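Local atomic coordinates of extracellular solute-binding protein, family 1 (PDB entry 6G7P), a protein that binds an iron(III) ion and probably serves as the periplasmic solute-binding component of an iron-uptake system. Residues Val104-Lys109 against Gly192-Tyr197; Asn176-Ile181 against Ser196-Arg201. All coordinates share one frame; numbering follows the deposited sequence.

Both contacts end on the same turn of chain, where strand 191-195 runs straight into helix 196-204, and their centres lie about 7 Å apart. Contact 1 ties the strand to strand 96-108 of the sheet; contact 2 packs the helix that follows against helix 177-185. They are joined directly: Asp-177 OD2 lies 2.9 Å from Asn-195 N, a probable hydrogen bond, and Met-106 CE packs 3.8 Å from Leu-199 CB. The strand-to-helix junction therefore carries Tyr-197 and Tyr-198 to the iron(III) ion, each OH at 2.0 Å from the metal, with Tyr-141 as third tyrosine ligand and three waters beside them.

Contact 1. Residues Val104-Lys109 against Gly192-Tyr197; sequences VIMYNK and GLANSY. With FE (Fe (III) ion), chain C.
Val-104 and Ala-194 exchange two backbone hydrogen bonds, and Met-106 and Gly-192 exchange two more, so strands 96-108 and 191-195 pair antiparallel with the non-hydrogen-bonded pair Ile-105 and Leu-193 between them. Val-104 N gives the straightest bond, 3.0 Å to Ala-194 O with 178° at the hydrogen; Met-106 N gives the shortest, 2.8 Å to Gly-192 O. The return bonds run from Ala-194 N to Val-104 O and from Gly-192 N to Met-106 O. Two acceptors are used again by CA-H donors: Leu-193 CA meets Val-104 O, and Ile-105 CA meets Gly-192 O. On the other edge of strand 96-108, Ile-105 bonds to Phe-220, which places this strand between two neighbours.

The apolar groups fill in on both faces. Ile-105 and Leu-193 cross at a slant, CG1 of the former 3.7 Å from CD2 of the latter. On the opposite face Met-106, bent at chi2 (-68°) with SD folded back beside CA, lays CG 4.0 Å from Ala-194 CB and swings CE to 3.5 Å from Asn-195 O.

At the strand's end the polar groups find partners beyond the strand pair. Asn-195 N is hydrogen-bonded to Asp-177 OD2. Asn-195 ND2 donates to Tyr-197 OH at 3.1 Å, with the oxygen nearly in the amide plane, and Ser-196 OG bonds to Ala-102 N. Tyr-197 OH also binds the iron(III) ion, which sits at the ring edge and in its plane. The amide donor on a metal-bound oxygen would probably help stabilise negative charge there, consistent with a tyrosinate ligand that Asn-195 helps to position.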
loop_
_atom_site.group_PDB
_atom_site.type_symbol
_atom_site.label_atom_id
_atom_site.label_comp_id
_atom_site.label_asym_id
_atom_site.label_seq_id
_atom_site.Cartn_x
_atom_site.Cartn_y
_atom_site.Cartn_z
ATOM N N VAL A 104 1.113 9.795 -1.160
ATOM C CA VAL A 104 0.786 11.213 -1.018
ATOM C C VAL A 104 1.995 12.057 -1.200
ATOM O O VAL A 104 3.147 11.565 -1.232
ATOM C CB VAL A 104 0.143 11.474 0.332
ATOM C CG1 VAL A 104 -1.100 10.666 0.504
ATOM C CG2 VAL A 104 1.120 11.203 1.468
ATOM N N ILE A 105 1.761 13.346 -1.308
ATOM C CA ILE A 105 2.862 14.332 -1.326
ATOM C C ILE A 105 3.142 14.784 0.107
ATOM O O ILE A 105 2.268 15.298 0.769
ATOM C CB ILE A 105 2.506 15.543 -2.208
ATOM C CG1 ILE A 105 2.348 15.152 -3.672
ATOM C CG2 ILE A 105 3.608 16.586 -2.091
ATOM C CD1 ILE A 105 1.697 16.266 -4.497
ATOM N N MET A 106 4.363 14.503 0.580
ATOM C CA MET A 106 4.886 14.988 1.850
ATOM C C MET A 106 5.599 16.270 1.592
ATOM O O MET A 106 6.394 16.343 0.654
ATOM C CB MET A 106 5.808 13.942 2.444
ATOM C CG MET A 106 5.182 12.528 2.668
ATOM S SD MET A 106 3.946 12.613 3.944
ATOM C CE MET A 106 3.523 10.833 3.974
ATOM N N TYR A 107 5.263 17.349 2.294
ATOM C CA TYR A 107 5.833 18.650 1.990
ATOM C C TYR A 107 6.416 19.326 3.228
ATOM O O TYR A 107 5.896 19.176 4.295
ATOM C CB TYR A 107 4.778 19.557 1.306
ATOM C CG TYR A 107 3.589 19.903 2.105
ATOM C CD1 TYR A 107 2.451 19.115 2.130
ATOM C CD2 TYR A 107 3.580 21.068 2.935
ATOM C CE1 TYR A 107 1.357 19.435 2.901
ATOM C CE2 TYR A 107 2.485 21.371 3.694
ATOM C CZ TYR A 107 1.365 20.565 3.652
ATOM O OH TYR A 107 0.259 20.825 4.462
ATOM N N ASN A 108 7.493 20.073 3.007
ATOM C CA ASN A 108 8.124 20.846 4.099
ATOM C C ASN A 108 7.212 22.053 4.368
ATOM O O ASN A 108 6.953 22.883 3.471
ATOM C CB ASN A 108 9.507 21.249 3.716
ATOM C CG ASN A 108 10.170 22.057 4.792
ATOM O OD1 ASN A 108 9.823 23.211 4.992
ATOM N ND2 ASN A 108 11.101 21.444 5.514
ATOM N N LYS A 109 6.698 22.128 5.614
ATOM C CA LYS A 109 5.723 23.164 5.952
ATOM C C LYS A 109 6.288 24.595 5.881
ATOM O O LYS A 109 5.525 25.510 5.549
ATOM C CB LYS A 109 5.198 22.938 7.359
ATOM C CG LYS A 109 4.355 21.678 7.533
ATOM C CD LYS A 109 3.853 21.668 8.976
ATOM C CE LYS A 109 3.152 20.373 9.412
ATOM N NZ LYS A 109 2.901 20.410 10.920
ATOM N N GLY A 192 8.214 15.274 -1.308
ATOM C CA GLY A 192 8.555 13.913 -1.594
ATOM C C GLY A 192 7.259 13.097 -1.724
ATOM O O GLY A 192 6.172 13.587 -1.387
ATOM N N LEU A 193 7.383 11.881 -2.240
ATOM C CA LEU A 193 6.285 10.927 -2.259
ATOM C C LEU A 193 6.516 9.842 -1.272
ATOM O O LEU A 193 7.617 9.304 -1.154
ATOM C CB LEU A 193 6.018 10.295 -3.622
ATOM C CG LEU A 193 5.632 11.223 -4.774
ATOM C CD1 LEU A 193 5.312 10.489 -6.079
ATOM C CD2 LEU A 193 4.465 12.158 -4.421
ATOM N N ALA A 194 5.503 9.489 -0.491
ATOM C CA ALA A 194 5.607 8.418 0.490
ATOM C C ALA A 194 4.205 7.948 0.823
ATOM O O ALA A 194 3.214 8.689 0.592
ATOM C CB ALA A 194 6.361 8.836 1.735
ATOM N N ASN A 195 4.067 6.826 1.497
ATOM C CA ASN A 195 2.790 6.354 1.951
ATOM C C ASN A 195 2.403 7.104 3.221
ATOM O O ASN A 195 3.207 7.363 4.113
ATOM C CB ASN A 195 2.764 4.839 2.169
ATOM C CG ASN A 195 2.832 4.039 0.882
ATOM O OD1 ASN A 195 2.537 4.572 -0.208
ATOM N ND2 ASN A 195 3.190 2.768 1.008
ATOM N N SER A 196 1.086 7.329 3.338
ATOM C CA SER A 196 0.489 8.068 4.390
ATOM C C SER A 196 0.891 7.569 5.799
ATOM O O SER A 196 1.174 8.382 6.710
ATOM C CB SER A 196 -1.021 8.033 4.203
ATOM O OG SER A 196 -1.511 6.664 4.092
ATOM N N TYR A 197 0.886 6.256 5.992
ATOM C CA TYR A 197 1.139 5.694 7.323
ATOM C C TYR A 197 2.541 5.944 7.856
ATOM O O TYR A 197 2.752 5.866 9.045
ATOM C CB TYR A 197 0.787 4.191 7.350
ATOM C CG TYR A 197 1.564 3.367 6.377
ATOM C CD1 TYR A 197 2.799 2.877 6.670
ATOM C CD2 TYR A 197 1.051 3.065 5.111
ATOM C CE1 TYR A 197 3.482 2.091 5.745
ATOM C CE2 TYR A 197 1.748 2.362 4.168
ATOM C CZ TYR A 197 2.990 1.868 4.488
ATOM O OH TYR A 197 3.730 1.180 3.566
HETATM FE FE FE C . 5.280 -0.026 3.887
HETATM O O HOH W 1 3.898 -1.367 4.667
HETATM O O HOH W 2 6.626 -1.591 4.508
HETATM O O HOH W 3 5.668 -0.406 6.201
#

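Contact 2. Residues Asn176-Ile181 against Ser196-Arg201. With FE (Fe (III) ion), chain C.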
loop_
_atom_site.group_PDB
_atom_site.type_symbol
_atom_site.label_atom_id
_atom_site.label_comp_id
_atom_site.label_asym_id
_atom_site.label_seq_id
_atom_site.Cartn_x
_atom_site.Cartn_y
_atom_site.Cartn_z
ATOM N N ASN A 176 14.427 4.572 2.201
ATOM C CA ASN A 176 13.036 4.127 2.129
ATOM C C ASN A 176 12.074 5.334 2.244
ATOM O O ASN A 176 12.478 6.490 2.131
ATOM C CB ASN A 176 12.771 3.053 3.184
ATOM C CG ASN A 176 13.047 3.534 4.595
ATOM O OD1 ASN A 176 13.084 4.735 4.891
ATOM N ND2 ASN A 176 13.302 2.533 5.494
ATOM N N ASP A 177 10.774 5.049 2.400
ATOM C CA ASP A 177 9.829 6.177 2.430
ATOM C C ASP A 177 10.086 7.093 3.640
ATOM O O ASP A 177 9.989 8.337 3.527
ATOM C CB ASP A 177 8.359 5.690 2.489
ATOM C CG ASP A 177 7.714 5.453 1.132
ATOM O OD1 ASP A 177 8.413 5.427 0.105
ATOM O OD2 ASP A 177 6.469 5.301 1.139
ATOM N N THR A 178 10.368 6.466 4.791
ATOM C CA THR A 178 10.635 7.273 5.983
ATOM C C THR A 178 11.835 8.213 5.764
ATOM O O THR A 178 11.833 9.395 6.178
ATOM C CB THR A 178 10.841 6.331 7.172
ATOM O OG1 THR A 178 9.607 5.667 7.425
ATOM C CG2 THR A 178 11.253 7.109 8.392
ATOM N N ALA A 179 12.860 7.709 5.069
ATOM C CA ALA A 179 13.988 8.531 4.721
ATOM C C ALA A 179 13.623 9.746 3.889
ATOM O O ALA A 179 14.209 10.797 4.037
ATOM C CB ALA A 179 15.038 7.679 3.979
ATOM N N GLN A 180 12.629 9.598 3.004
ATOM C CA GLN A 180 12.233 10.727 2.200
ATOM C C GLN A 180 11.569 11.781 3.078
ATOM O O GLN A 180 11.768 12.983 2.876
ATOM C CB GLN A 180 11.305 10.349 1.056
ATOM C CG GLN A 180 11.721 9.134 0.241
ATOM C CD GLN A 180 13.140 9.150 -0.225
ATOM O OE1 GLN A 180 13.613 10.136 -0.770
ATOM N NE2 GLN A 180 13.863 8.036 0.028
ATOM N N ILE A 181 10.739 11.352 4.020
ATOM C CA ILE A 181 10.117 12.274 4.933
ATOM C C ILE A 181 11.169 13.023 5.736
ATOM O O ILE A 181 11.071 14.238 5.893
ATOM C CB ILE A 181 9.120 11.558 5.854
ATOM C CG1 ILE A 181 7.969 10.931 5.052
ATOM C CG2 ILE A 181 8.604 12.513 6.947
ATOM C CD1 ILE A 181 7.082 10.001 5.842
ATOM N N SER A 196 1.086 7.329 3.338
ATOM C CA SER A 196 0.489 8.068 4.390
ATOM C C SER A 196 0.891 7.569 5.799
ATOM O O SER A 196 1.174 8.382 6.710
ATOM C CB SER A 196 -1.021 8.033 4.203
ATOM O OG SER A 196 -1.511 6.664 4.092
ATOM N N TYR A 197 0.886 6.256 5.992
ATOM C CA TYR A 197 1.139 5.694 7.323
ATOM C C TYR A 197 2.541 5.944 7.856
ATOM O O TYR A 197 2.752 5.866 9.045
ATOM C CB TYR A 197 0.787 4.191 7.350
ATOM C CG TYR A 197 1.564 3.367 6.377
ATOM C CD1 TYR A 197 2.799 2.877 6.670
ATOM C CD2 TYR A 197 1.051 3.065 5.111
ATOM C CE1 TYR A 197 3.482 2.091 5.745
ATOM C CE2 TYR A 197 1.748 2.362 4.168
ATOM C CZ TYR A 197 2.990 1.868 4.488
ATOM O OH TYR A 197 3.730 1.180 3.566
ATOM N N TYR A 198 3.516 6.230 6.985
ATOM C CA TYR A 198 4.875 6.515 7.493
ATOM C C TYR A 198 4.919 7.856 8.221
ATOM O O TYR A 198 5.716 8.011 9.148
ATOM C CB TYR A 198 5.890 6.486 6.339
ATOM C CG TYR A 198 6.143 5.105 5.785
ATOM C CD1 TYR A 198 6.685 4.105 6.556
ATOM C CD2 TYR A 198 5.782 4.770 4.491
ATOM C CE1 TYR A 198 6.876 2.856 6.033
ATOM C CE2 TYR A 198 5.983 3.536 3.968
ATOM C CZ TYR A 198 6.551 2.579 4.757
ATOM O OH TYR A 198 6.706 1.313 4.275
ATOM N N LEU A 199 4.127 8.855 7.796
ATOM C CA LEU A 199 4.066 10.129 8.555
ATOM C C LEU A 199 3.360 9.882 9.904
ATOM O O LEU A 199 3.852 10.302 10.971
ATOM C CB LEU A 199 3.426 11.240 7.771
ATOM C CG LEU A 199 3.416 12.591 8.467
ATOM C CD1 LEU A 199 4.813 13.105 8.760
ATOM C CD2 LEU A 199 2.628 13.597 7.641
ATOM N N ALA A 200 2.273 9.136 9.894
ATOM C CA ALA A 200 1.576 8.789 11.120
ATOM C C ALA A 200 2.463 8.036 12.089
ATOM O O ALA A 200 2.446 8.264 13.299
ATOM C CB ALA A 200 0.383 7.934 10.750
ATOM N N ARG A 201 3.280 7.131 11.556
ATOM C CA ARG A 201 4.206 6.371 12.384
ATOM C C ARG A 201 5.146 7.308 13.146
ATOM O O ARG A 201 5.360 7.149 14.392
ATOM C CB ARG A 201 4.994 5.373 11.519
ATOM C CG ARG A 201 5.778 4.401 12.283
ATOM C CD ARG A 201 6.554 3.450 11.394
ATOM N NE ARG A 201 5.729 2.596 10.559
ATOM C CZ ARG A 201 6.221 1.761 9.639
ATOM N NH1 ARG A 201 7.540 1.669 9.424
ATOM N NH2 ARG A 201 5.425 0.963 8.971
HETATM FE FE FE C . 5.280 -0.026 3.887
HETATM O O HOH W 4 7.906 6.200 9.486
HETATM O O HOH W 3 5.668 -0.406 6.201
HETATM O O HOH W 1 3.898 -1.367 4.667
HETATM O O HOH W 2 6.626 -1.591 4.508
#
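The short axes of helices 177-181 and 196-201 approach to 9.6 Å and are inclined at 64°, with Thr-178 and Tyr-198 nearest, 6.0 Å between their CA atoms. Asn-176 is the N-cap of the first helix: its OD1 accepts from Ala-179 N at 3.0 Å. Its backbone O takes Gln-180 N and Gln-180 NE2 from opposite faces of the carbonyl plane.

No direct hydrogen bond crosses between the helices; the Tyr-198 ring fills the gap. Asp-177 crosses it at about a right angle, CB 3.4 Å from CD2, its carboxylate turned 79° to the ring, while OD2 is held by a salt bridge to Arg-103. Thr-178 OG1 approaches obliquely from the same side of the ring plane, 3.4 Å from CD1, and a water links that hydroxyl to Tyr-198 O. As in other periplasmic binding proteins, the start of helix 196-204 probably lines the ligand cleft, and here Tyr-198 OH joins Tyr-197, Tyr-141 and three waters on the iron(III) ion.

Tyr-197 CE1 sits 3.2 Å over the opposite face of the Tyr-198 ring, near its rim. CD1 of Tyr-198 in turn lies over a face of the Arg-201 guanidinium, whose NH2 donates to a metal-bound water and to Asn-268. Further along, the extended chi2 of Ile-181 (169°) carries CD1 out to meet Tyr-198 CB at 3.7 Å; its CG2 touches Leu-199 CD1, beside Met-106.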